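Local atomic coordinates of Lin2960 protein (Listeria innocua, PDB entry 3OOP), a protein that is of uncharacterised function but probably binds DNA as a transcription regulator of the MarR family. Residues Glu38-Leu43 against Glu107-Val112. Numbering follows the deposited sequence.
Sequences EQWSVL and ELRDIV
W40 reaches L108, R109 and V112 across the junction where, in this MarR-type winged-helix fold, helix 37-49 of the probable DNA-binding lobe abuts the long helix 99-119. The short segments run at 106° with their axes 12.0 Å apart, a separation one aromatic side chain bridges. From CB, W40 leaves with CG anti to the backbone N (chi1 169°), which carries the indole toward the other helix. On the pyrrole side, W40 NE1 passes V112 CG2 obliquely at 4.3 Å. Along the benzo ring, W40 CE3 meets L108 CD1 at 3.6 Å, and W40 CZ3 lies the same distance from L108 CB. L108 CB sits over the ring face in a CH-pi contact, 4.0 Å from the W40 six-membered centroid. R109 takes the edge instead, its chain crossing the indole at about a right angle and bending at chi2. In the conformer modelled here its guanidinium turns back toward helix 37-49, NH2 forming a salt bridge with E47, and W40 CH2 lies loosely over one guanidinium face, the planes steeply inclined at 64°. M27 of helix 2-29 touches the tryptophan. At the indole's tip, W40 CH2 meets R109 CG in the ring plane at 3.4 Å.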
ATOM      1  N   GLU A  38     -22.380   0.795   0.182  1.00 35.91           N
ATOM      2  CA  GLU A  38     -22.228   2.253   0.117  1.00 35.41           C
ATOM      3  C   GLU A  38     -23.219   2.971   1.044  1.00 33.94           C
ATOM      4  O   GLU A  38     -22.904   4.009   1.628  1.00 33.63           O
ATOM      5  CB  GLU A  38     -22.321   2.771  -1.332  1.00 36.47           C
ATOM      6  CG  GLU A  38     -23.715   2.694  -1.957  1.00 38.68           C
ATOM      7  CD  GLU A  38     -23.818   3.375  -3.322  1.00 42.20           C
ATOM      8  OE1 GLU A  38     -24.888   3.240  -3.951  1.00 44.90           O
ATOM      9  OE2 GLU A  38     -22.848   4.030  -3.767  1.00 43.83           O
ATOM     10  N   GLN A  39     -24.417   2.397   1.181  1.00 32.72           N
ATOM     11  CA  GLN A  39     -25.418   2.916   2.109  1.00 31.35           C
ATOM     12  C   GLN A  39     -24.930   2.716   3.535  1.00 30.35           C
ATOM     13  O   GLN A  39     -25.157   3.563   4.397  1.00 30.37           O
ATOM     14  CB  GLN A  39     -26.767   2.224   1.889  1.00 31.12           C
ATOM     15  CG  GLN A  39     -27.473   2.664   0.616  1.00 32.76           C
ATOM     16  CD  GLN A  39     -28.565   1.701   0.188  1.00 33.41           C
ATOM     17  OE1 GLN A  39     -28.959   0.806   0.943  1.00 34.08           O
ATOM     18  NE2 GLN A  39     -29.058   1.874  -1.030  1.00 34.87           N
ATOM     19  N   TRP A  40     -24.265   1.595   3.779  1.00 29.57           N
ATOM     20  CA  TRP A  40     -23.721   1.305   5.099  1.00 29.41           C
ATOM     21  C   TRP A  40     -22.632   2.300   5.470  1.00 29.27           C
ATOM     22  O   TRP A  40     -22.611   2.798   6.593  1.00 29.13           O
ATOM     23  CB  TRP A  40     -23.201  -0.124   5.163  1.00 29.52           C
ATOM     24  CG  TRP A  40     -22.391  -0.454   6.388  1.00 30.02           C
ATOM     25  CD1 TRP A  40     -21.104  -0.893   6.409  1.00 31.17           C
ATOM     26  CD2 TRP A  40     -22.815  -0.386   7.757  1.00 33.04           C
ATOM     27  NE1 TRP A  40     -20.695  -1.117   7.701  1.00 31.85           N
ATOM     28  CE2 TRP A  40     -21.719  -0.801   8.552  1.00 32.99           C
ATOM     29  CE3 TRP A  40     -24.003  -0.002   8.390  1.00 34.10           C
ATOM     30  CZ2 TRP A  40     -21.780  -0.858   9.952  1.00 34.68           C
ATOM     31  CZ3 TRP A  40     -24.061  -0.053   9.790  1.00 36.14           C
ATOM     32  CH2 TRP A  40     -22.952  -0.479  10.550  1.00 35.83           C
ATOM     33  N   SER A  41     -21.751   2.613   4.526  1.00 29.80           N
ATOM     34  CA  SER A  41     -20.691   3.594   4.781  1.00 30.18           C
ATOM     35  C   SER A  41     -21.275   4.898   5.300  1.00 29.44           C
ATOM     36  O   SER A  41     -20.786   5.459   6.289  1.00 29.76           O
ATOM     37  CB  SER A  41     -19.871   3.869   3.521  1.00 30.84           C
ATOM     38  OG  SER A  41     -19.202   2.689   3.119  1.00 36.07           O
ATOM     39  N   VAL A  42     -22.321   5.372   4.633  1.00 28.43           N
ATOM     40  CA  VAL A  42     -22.950   6.630   5.010  1.00 28.05           C
ATOM     41  C   VAL A  42     -23.692   6.493   6.346  1.00 27.99           C
ATOM     42  O   VAL A  42     -23.524   7.329   7.231  1.00 27.55           O
ATOM     43  CB  VAL A  42     -23.843   7.194   3.881  1.00 28.11           C
ATOM     44  CG1 VAL A  42     -24.614   8.401   4.367  1.00 28.12           C
ATOM     45  CG2 VAL A  42     -22.976   7.588   2.682  1.00 28.77           C
ATOM     46  N   LEU A  43     -24.485   5.432   6.494  1.00 28.05           N
ATOM     47  CA  LEU A  43     -25.211   5.167   7.746  1.00 29.05           C
ATOM     48  C   LEU A  43     -24.297   5.100   8.962  1.00 28.97           C
ATOM     49  O   LEU A  43     -24.584   5.729   9.988  1.00 29.06           O
ATOM     50  CB  LEU A  43     -25.981   3.849   7.658  1.00 29.66           C
ATOM     51  CG  LEU A  43     -27.463   3.793   7.354  1.00 32.09           C
ATOM     52  CD1 LEU A  43     -27.915   2.337   7.483  1.00 33.90           C
ATOM     53  CD2 LEU A  43     -28.297   4.701   8.278  1.00 32.29           C
ATOM     54  N   GLU A 107     -27.905  -3.664  14.437  1.00 29.86           N
ATOM     55  CA  GLU A 107     -27.908  -5.021  13.903  1.00 30.88           C
ATOM     56  C   GLU A 107     -26.705  -5.243  12.972  1.00 30.50           C
ATOM     57  O   GLU A 107     -25.977  -6.231  13.124  1.00 30.55           O
ATOM     58  CB  GLU A 107     -29.241  -5.283  13.184  1.00 32.08           C
ATOM     59  CG  GLU A 107     -29.501  -6.735  12.759  1.00 35.93           C
ATOM     60  CD  GLU A 107     -30.862  -6.932  12.091  1.00 40.83           C
ATOM     61  OE1 GLU A 107     -31.127  -8.059  11.614  1.00 44.67           O
ATOM     62  OE2 GLU A 107     -31.669  -5.969  12.039  1.00 42.52           O
ATOM     63  N   LEU A 108     -26.485  -4.311  12.041  1.00 29.76           N
ATOM     64  CA  LEU A 108     -25.362  -4.399  11.100  1.00 29.45           C
ATOM     65  C   LEU A 108     -24.015  -4.307  11.807  1.00 29.45           C
ATOM     66  O   LEU A 108     -23.108  -5.102  11.511  1.00 29.17           O
ATOM     67  CB  LEU A 108     -25.474  -3.324  10.012  1.00 29.77           C
ATOM     68  CG  LEU A 108     -26.703  -3.398   9.108  1.00 30.90           C
ATOM     69  CD1 LEU A 108     -26.865  -2.108   8.293  1.00 32.04           C
ATOM     70  CD2 LEU A 108     -26.626  -4.612   8.188  1.00 34.43           C
ATOM     71  N   ARG A 109     -23.879  -3.355  12.732  1.00 29.34           N
ATOM     72  CA  ARG A 109     -22.631  -3.190  13.475  0.50 29.74           C
ATOM     73  C   ARG A 109     -22.258  -4.480  14.199  1.00 30.06           C
ATOM     74  O   ARG A 109     -21.096  -4.867  14.212  1.00 30.47           O
ATOM     75  CB  ARG A 109     -22.715  -2.037  14.474  0.50 29.86           C
ATOM     76  CG  ARG A 109     -22.501  -0.659  13.871  0.50 30.18           C
ATOM     77  CD  ARG A 109     -21.766   0.252  14.838  0.50 31.36           C
ATOM     78  NE  ARG A 109     -21.850   1.664  14.468  0.50 32.58           N
ATOM     79  CZ  ARG A 109     -21.013   2.284  13.644  0.50 32.88           C
ATOM     80  NH1 ARG A 109     -20.017   1.617  13.070  0.50 34.41           N
ATOM     81  NH2 ARG A 109     -21.171   3.582  13.391  0.50 32.16           N
ATOM     82  N   ASP A 110     -23.251  -5.139  14.787  1.00 30.29           N
ATOM     83  CA  ASP A 110     -23.019  -6.390  15.535  1.00 31.69           C
ATOM     84  C   ASP A 110     -22.508  -7.511  14.624  1.00 31.53           C
ATOM     85  O   ASP A 110     -21.599  -8.268  14.995  1.00 31.16           O
ATOM     86  CB  ASP A 110     -24.286  -6.825  16.287  1.00 32.81           C
ATOM     87  CG  ASP A 110     -24.572  -5.965  17.524  1.00 35.10           C
ATOM     88  OD1 ASP A 110     -23.665  -5.251  18.011  1.00 37.70           O
ATOM     89  OD2 ASP A 110     -25.720  -6.009  18.020  1.00 38.52           O
ATOM     90  N   ILE A 111     -23.087  -7.600  13.428  1.00 30.96           N
ATOM     91  CA  ILE A 111     -22.677  -8.599  12.442  1.00 31.30           C
ATOM     92  C   ILE A 111     -21.249  -8.335  11.988  1.00 30.56           C
ATOM     93  O   ILE A 111     -20.422  -9.258  11.954  1.00 30.62           O
ATOM     94  CB  ILE A 111     -23.615  -8.630  11.228  1.00 31.29           C
ATOM     95  CG1 ILE A 111     -24.989  -9.151  11.651  1.00 33.04           C
ATOM     96  CG2 ILE A 111     -23.038  -9.541  10.131  1.00 31.34           C
ATOM     97  CD1 ILE A 111     -26.101  -8.503  10.897  1.00 35.78           C
ATOM     98  N   VAL A 112     -20.960  -7.079  11.645  1.00 29.89           N
ATOM     99  CA  VAL A 112     -19.610  -6.688  11.226  1.00 29.88           C
ATOM    100  C   VAL A 112     -18.574  -6.946  12.328  1.00 30.42           C
ATOM    101  O   VAL A 112     -17.492  -7.479  12.057  1.00 30.24           O
ATOM    102  CB  VAL A 112     -19.579  -5.216  10.735  1.00 29.49           C
ATOM    103  CG1 VAL A 112     -18.159  -4.762  10.447  1.00 29.94           C
ATOM    104  CG2 VAL A 112     -20.467  -5.057   9.490  1.00 29.00           C
TER